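Local coordinates for enoyl-acyl carrier protein reductase (Uncultured bacterium, PDB 6KIA) that probably catalyses the NADH-dependent reduction of enoyl-acyl carrier protein in fatty acid synthesis and is associated with resistance to triclosan, at residues I178-S189 with P367-G378. Sequence-based numbering, arbitrary orientation.
Sequences IYKGRGERFLSS and PNTAELADIMIG
Where helix 169-180 ends, Tyr179 O meets the tip of Ile377, whose CD1 lies 3.3 Å away, and the chain then runs antiparallel to helix 370-385, toward its start. Gly181 O rests against the methyl of Ala373. Arg182 lays its aliphatic part over the helix, CD 3.6 Å from Asp374 OD1, and a bend at chi3 (-73°) brings one guanidinium face over Ile377 CG2. Arg182 NE and Asp374 OD1 stay 4.8 Å apart, so any attraction is at most long-range. A water accepts from Gly183 N and donates to Asp374 OD2. Phe186, with CG anti to the backbone N (chi1 170°), presents one ring face to the first turn of the helix: Ala370 N sits 3.4 Å above the ring plane, toward the rim, and Ala370 CB makes a CH-pi contact. Ser188 N lies over the opposite face, also toward the rim. Ser189 completes a reciprocal pair with Asn368: Ser189 N donates almost straight to Asn368 OD1 (2.7 Å, 165°), tilted from the carbonyl plane, while Asn368 N donates to Ser189 OG (3.1 Å). Ser188 and Thr369 N-cap helices 189-194 and 370-385. The chemistry thus implies a division of labour: two directional bonds fix two helix starts together, while van der Waals contacts, some from polar groups, and one water bridge join the loop after helix 169-180 to the helix flank.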
loop_
_atom_site.group_PDB
_atom_site.type_symbol
_atom_site.label_atom_id
_atom_site.label_comp_id
_atom_site.label_asym_id
_atom_site.label_seq_id
_atom_site.Cartn_x
_atom_site.Cartn_y
_atom_site.Cartn_z
ATOM N N ILE A 178 -12.937 -10.672 -12.178
ATOM C CA ILE A 178 -12.081 -9.595 -12.676
ATOM C C ILE A 178 -10.595 -9.881 -12.455
ATOM O O ILE A 178 -9.762 -9.626 -13.332
ATOM C CB ILE A 178 -12.433 -8.254 -12.022
ATOM C CG1 ILE A 178 -13.825 -7.813 -12.472
ATOM C CG2 ILE A 178 -11.408 -7.185 -12.410
ATOM C CD1 ILE A 178 -14.318 -6.599 -11.763
ATOM N N TYR A 179 -10.267 -10.454 -11.306
ATOM C CA TYR A 179 -8.870 -10.600 -10.932
ATOM C C TYR A 179 -8.317 -11.961 -11.325
ATOM O O TYR A 179 -7.103 -12.073 -11.570
ATOM C CB TYR A 179 -8.697 -10.384 -9.422
ATOM C CG TYR A 179 -9.024 -8.978 -8.975
ATOM C CD1 TYR A 179 -8.591 -7.878 -9.710
ATOM C CD2 TYR A 179 -9.783 -8.747 -7.831
ATOM C CE1 TYR A 179 -8.892 -6.584 -9.314
ATOM C CE2 TYR A 179 -10.093 -7.454 -7.428
ATOM C CZ TYR A 179 -9.644 -6.380 -8.176
ATOM O OH TYR A 179 -9.943 -5.092 -7.788
ATOM N N LYS A 180 -9.189 -12.973 -11.436
ATOM C CA LYS A 180 -8.719 -14.342 -11.732
ATOM C C LYS A 180 -9.329 -14.993 -12.979
ATOM O O LYS A 180 -8.899 -16.076 -13.381
ATOM C CB LYS A 180 -8.994 -15.265 -10.535
ATOM C CG LYS A 180 -8.438 -14.779 -9.206
ATOM C CD LYS A 180 -8.879 -15.696 -8.063
ATOM C CE LYS A 180 -8.080 -15.443 -6.791
ATOM N NZ LYS A 180 -8.209 -14.037 -6.283
ATOM N N GLY A 181 -10.299 -14.336 -13.609
ATOM C CA GLY A 181 -11.061 -14.955 -14.683
ATOM C C GLY A 181 -10.365 -15.026 -16.022
ATOM O O GLY A 181 -9.771 -14.049 -16.486
ATOM N N ARG A 182 -10.414 -16.206 -16.626
ATOM C CA ARG A 182 -9.888 -16.435 -17.962
ATOM C C ARG A 182 -10.968 -17.026 -18.860
ATOM O O ARG A 182 -11.945 -17.587 -18.373
ATOM C CB ARG A 182 -8.706 -17.390 -17.893
ATOM C CG ARG A 182 -7.414 -16.749 -17.464
ATOM C CD ARG A 182 -6.279 -17.749 -17.609
ATOM N NE ARG A 182 -6.359 -18.761 -16.564
ATOM C CZ ARG A 182 -5.495 -19.760 -16.412
ATOM N NH1 ARG A 182 -5.655 -20.619 -15.417
ATOM N NH2 ARG A 182 -4.475 -19.898 -17.251
ATOM N N GLY A 183 -10.783 -16.912 -20.168
ATOM C CA GLY A 183 -11.743 -17.462 -21.103
ATOM C C GLY A 183 -13.103 -16.824 -20.917
ATOM O O GLY A 183 -13.223 -15.604 -20.816
ATOM N N GLU A 184 -14.128 -17.662 -20.835
ATOM C CA GLU A 184 -15.490 -17.179 -20.678
ATOM C C GLU A 184 -15.718 -16.592 -19.291
ATOM O O GLU A 184 -16.670 -15.844 -19.082
ATOM C CB GLU A 184 -16.487 -18.307 -20.939
ATOM C CG GLU A 184 -17.025 -18.955 -19.670
ATOM C CD GLU A 184 -17.658 -20.304 -19.937
ATOM O OE1 GLU A 184 -18.031 -20.565 -21.103
ATOM O OE2 GLU A 184 -17.796 -21.097 -18.979
ATOM N N ARG A 185 -14.832 -16.916 -18.349
ATOM C CA ARG A 185 -14.970 -16.409 -16.995
ATOM C C ARG A 185 -14.264 -15.055 -16.822
ATOM O O ARG A 185 -14.390 -14.414 -15.773
ATOM C CB ARG A 185 -14.446 -17.434 -15.986
ATOM C CG ARG A 185 -15.410 -17.665 -14.832
ATOM C CD ARG A 185 -16.654 -18.404 -15.308
ATOM N NE ARG A 185 -17.646 -18.607 -14.252
ATOM C CZ ARG A 185 -18.680 -17.799 -14.020
ATOM N NH1 ARG A 185 -19.530 -18.074 -13.038
ATOM N NH2 ARG A 185 -18.870 -16.726 -14.775
ATOM N N PHE A 186 -13.578 -14.601 -17.869
ATOM C CA PHE A 186 -12.959 -13.284 -17.852
ATOM C C PHE A 186 -14.031 -12.207 -17.731
ATOM O O PHE A 186 -15.077 -12.286 -18.353
ATOM C CB PHE A 186 -12.135 -13.029 -19.124
ATOM C CG PHE A 186 -11.677 -11.590 -19.269
ATOM C CD1 PHE A 186 -10.632 -11.102 -18.506
ATOM C CD2 PHE A 186 -12.307 -10.726 -20.155
ATOM C CE1 PHE A 186 -10.210 -9.776 -18.621
ATOM C CE2 PHE A 186 -11.893 -9.396 -20.274
ATOM C CZ PHE A 186 -10.845 -8.924 -19.502
ATOM N N LEU A 187 -13.754 -11.193 -16.925
ATOM C CA LEU A 187 -14.611 -10.018 -16.823
ATOM C C LEU A 187 -13.712 -8.791 -16.789
ATOM O O LEU A 187 -12.810 -8.722 -15.966
ATOM C CB LEU A 187 -15.476 -10.085 -15.568
ATOM C CG LEU A 187 -16.524 -8.991 -15.364
ATOM C CD1 LEU A 187 -17.490 -8.920 -16.532
ATOM C CD2 LEU A 187 -17.261 -9.259 -14.062
ATOM N N SER A 188 -13.939 -7.837 -17.688
ATOM C CA SER A 188 -13.031 -6.701 -17.778
ATOM C C SER A 188 -13.233 -5.748 -16.610
ATOM O O SER A 188 -14.343 -5.621 -16.085
ATOM C CB SER A 188 -13.209 -5.953 -19.101
ATOM O OG SER A 188 -14.228 -4.973 -19.002
ATOM N N SER A 189 -12.148 -5.080 -16.228
ATOM C CA SER A 189 -12.171 -4.064 -15.181
ATOM C C SER A 189 -13.197 -2.972 -15.497
ATOM O O SER A 189 -13.887 -2.455 -14.601
ATOM C CB SER A 189 -10.783 -3.454 -15.017
ATOM O OG SER A 189 -10.290 -2.984 -16.265
ATOM N N PRO A 367 -7.412 -0.596 -18.490
ATOM C CA PRO A 367 -8.327 -1.733 -18.356
ATOM C C PRO A 367 -7.624 -3.063 -18.663
ATOM O O PRO A 367 -6.698 -3.088 -19.477
ATOM C CB PRO A 367 -9.413 -1.446 -19.408
ATOM C CG PRO A 367 -9.284 0.025 -19.714
ATOM C CD PRO A 367 -7.842 0.365 -19.523
ATOM N N ASN A 368 -8.032 -4.153 -18.022
ATOM C CA ASN A 368 -7.416 -5.423 -18.351
ATOM C C ASN A 368 -8.086 -5.964 -19.631
ATOM O O ASN A 368 -9.016 -5.351 -20.155
ATOM C CB ASN A 368 -7.539 -6.409 -17.194
ATOM C CG ASN A 368 -8.966 -6.692 -16.823
ATOM O OD1 ASN A 368 -9.886 -6.014 -17.279
ATOM N ND2 ASN A 368 -9.169 -7.710 -15.997
ATOM N N THR A 369 -7.569 -7.073 -20.144
ATOM C CA THR A 369 -8.111 -7.717 -21.344
ATOM C C THR A 369 -8.042 -9.221 -21.167
ATOM O O THR A 369 -7.328 -9.720 -20.301
ATOM C CB THR A 369 -7.322 -7.360 -22.621
ATOM O OG1 THR A 369 -5.984 -7.865 -22.509
ATOM C CG2 THR A 369 -7.299 -5.861 -22.870
ATOM N N ALA A 370 -8.760 -9.949 -22.011
ATOM C CA ALA A 370 -8.714 -11.402 -21.965
ATOM C C ALA A 370 -7.303 -11.944 -22.226
ATOM O O ALA A 370 -6.884 -12.917 -21.597
ATOM C CB ALA A 370 -9.711 -11.986 -22.986
ATOM N N GLU A 371 -6.577 -11.326 -23.162
ATOM C CA GLU A 371 -5.207 -11.737 -23.490
ATOM C C GLU A 371 -4.282 -11.551 -22.273
ATOM O O GLU A 371 -3.425 -12.418 -21.950
ATOM C CB GLU A 371 -4.665 -10.939 -24.679
ATOM C CG GLU A 371 -5.392 -11.169 -25.996
ATOM C CD GLU A 371 -6.789 -10.556 -26.032
ATOM O OE1 GLU A 371 -7.008 -9.499 -25.394
ATOM O OE2 GLU A 371 -7.671 -11.137 -26.705
ATOM N N LEU A 372 -4.459 -10.406 -21.619
ATOM C CA LEU A 372 -3.680 -10.095 -20.422
ATOM C C LEU A 372 -3.958 -11.152 -19.366
ATOM O O LEU A 372 -3.032 -11.699 -18.771
ATOM C CB LEU A 372 -4.017 -8.709 -19.869
ATOM C CG LEU A 372 -3.347 -8.418 -18.523
ATOM C CD1 LEU A 372 -1.801 -8.436 -18.656
ATOM C CD2 LEU A 372 -3.866 -7.122 -17.920
ATOM N N ALA A 373 -5.239 -11.425 -19.136
ATOM C CA ALA A 373 -5.658 -12.429 -18.156
ATOM C C ALA A 373 -5.040 -13.781 -18.415
ATOM O O ALA A 373 -4.536 -14.434 -17.494
ATOM C CB ALA A 373 -7.186 -12.545 -18.137
ATOM N N ASP A 374 -5.044 -14.200 -19.674
ATOM C CA ASP A 374 -4.515 -15.511 -19.994
ATOM C C ASP A 374 -3.030 -15.578 -19.674
ATOM O O ASP A 374 -2.574 -16.519 -19.017
ATOM C CB ASP A 374 -4.745 -15.850 -21.471
ATOM C CG ASP A 374 -6.094 -16.511 -21.710
ATOM O OD1 ASP A 374 -6.307 -17.649 -21.240
ATOM O OD2 ASP A 374 -6.938 -15.893 -22.388
ATOM N N ILE A 375 -2.267 -14.589 -20.142
ATOM C CA ILE A 375 -0.826 -14.682 -19.948
ATOM C C ILE A 375 -0.404 -14.424 -18.484
ATOM O O ILE A 375 0.526 -15.068 -17.969
ATOM C CB ILE A 375 -0.064 -13.729 -20.909
ATOM C CG1 ILE A 375 1.429 -14.046 -20.911
ATOM C CG2 ILE A 375 -0.344 -12.261 -20.602
ATOM C CD1 ILE A 375 2.231 -13.189 -21.863
ATOM N N MET A 376 -1.080 -13.498 -17.814
ATOM C CA MET A 376 -0.705 -13.133 -16.434
ATOM C C MET A 376 -1.114 -14.236 -15.458
ATOM O O MET A 376 -0.317 -14.695 -14.639
ATOM C CB MET A 376 -1.334 -11.809 -16.010
ATOM C CG MET A 376 -0.974 -11.441 -14.581
ATOM S SD MET A 376 -1.572 -9.809 -14.091
ATOM C CE MET A 376 -3.338 -10.122 -14.083
ATOM N N ILE A 377 -2.361 -14.677 -15.541
ATOM C CA ILE A 377 -2.805 -15.712 -14.626
ATOM C C ILE A 377 -2.142 -17.051 -14.950
ATOM O O ILE A 377 -1.768 -17.800 -14.038
ATOM C CB ILE A 377 -4.336 -15.859 -14.671
ATOM C CG1 ILE A 377 -4.994 -14.512 -14.391
ATOM C CG2 ILE A 377 -4.815 -16.977 -13.741
ATOM C CD1 ILE A 377 -4.958 -14.098 -12.950
ATOM N N GLY A 378 -1.966 -17.335 -16.242
ATOM C CA GLY A 378 -1.282 -18.546 -16.657
ATOM C C GLY A 378 0.143 -18.587 -16.124
ATOM O O GLY A 378 0.586 -19.603 -15.552
HETATM O O HOH W 1 -8.792 -14.971 -21.024
#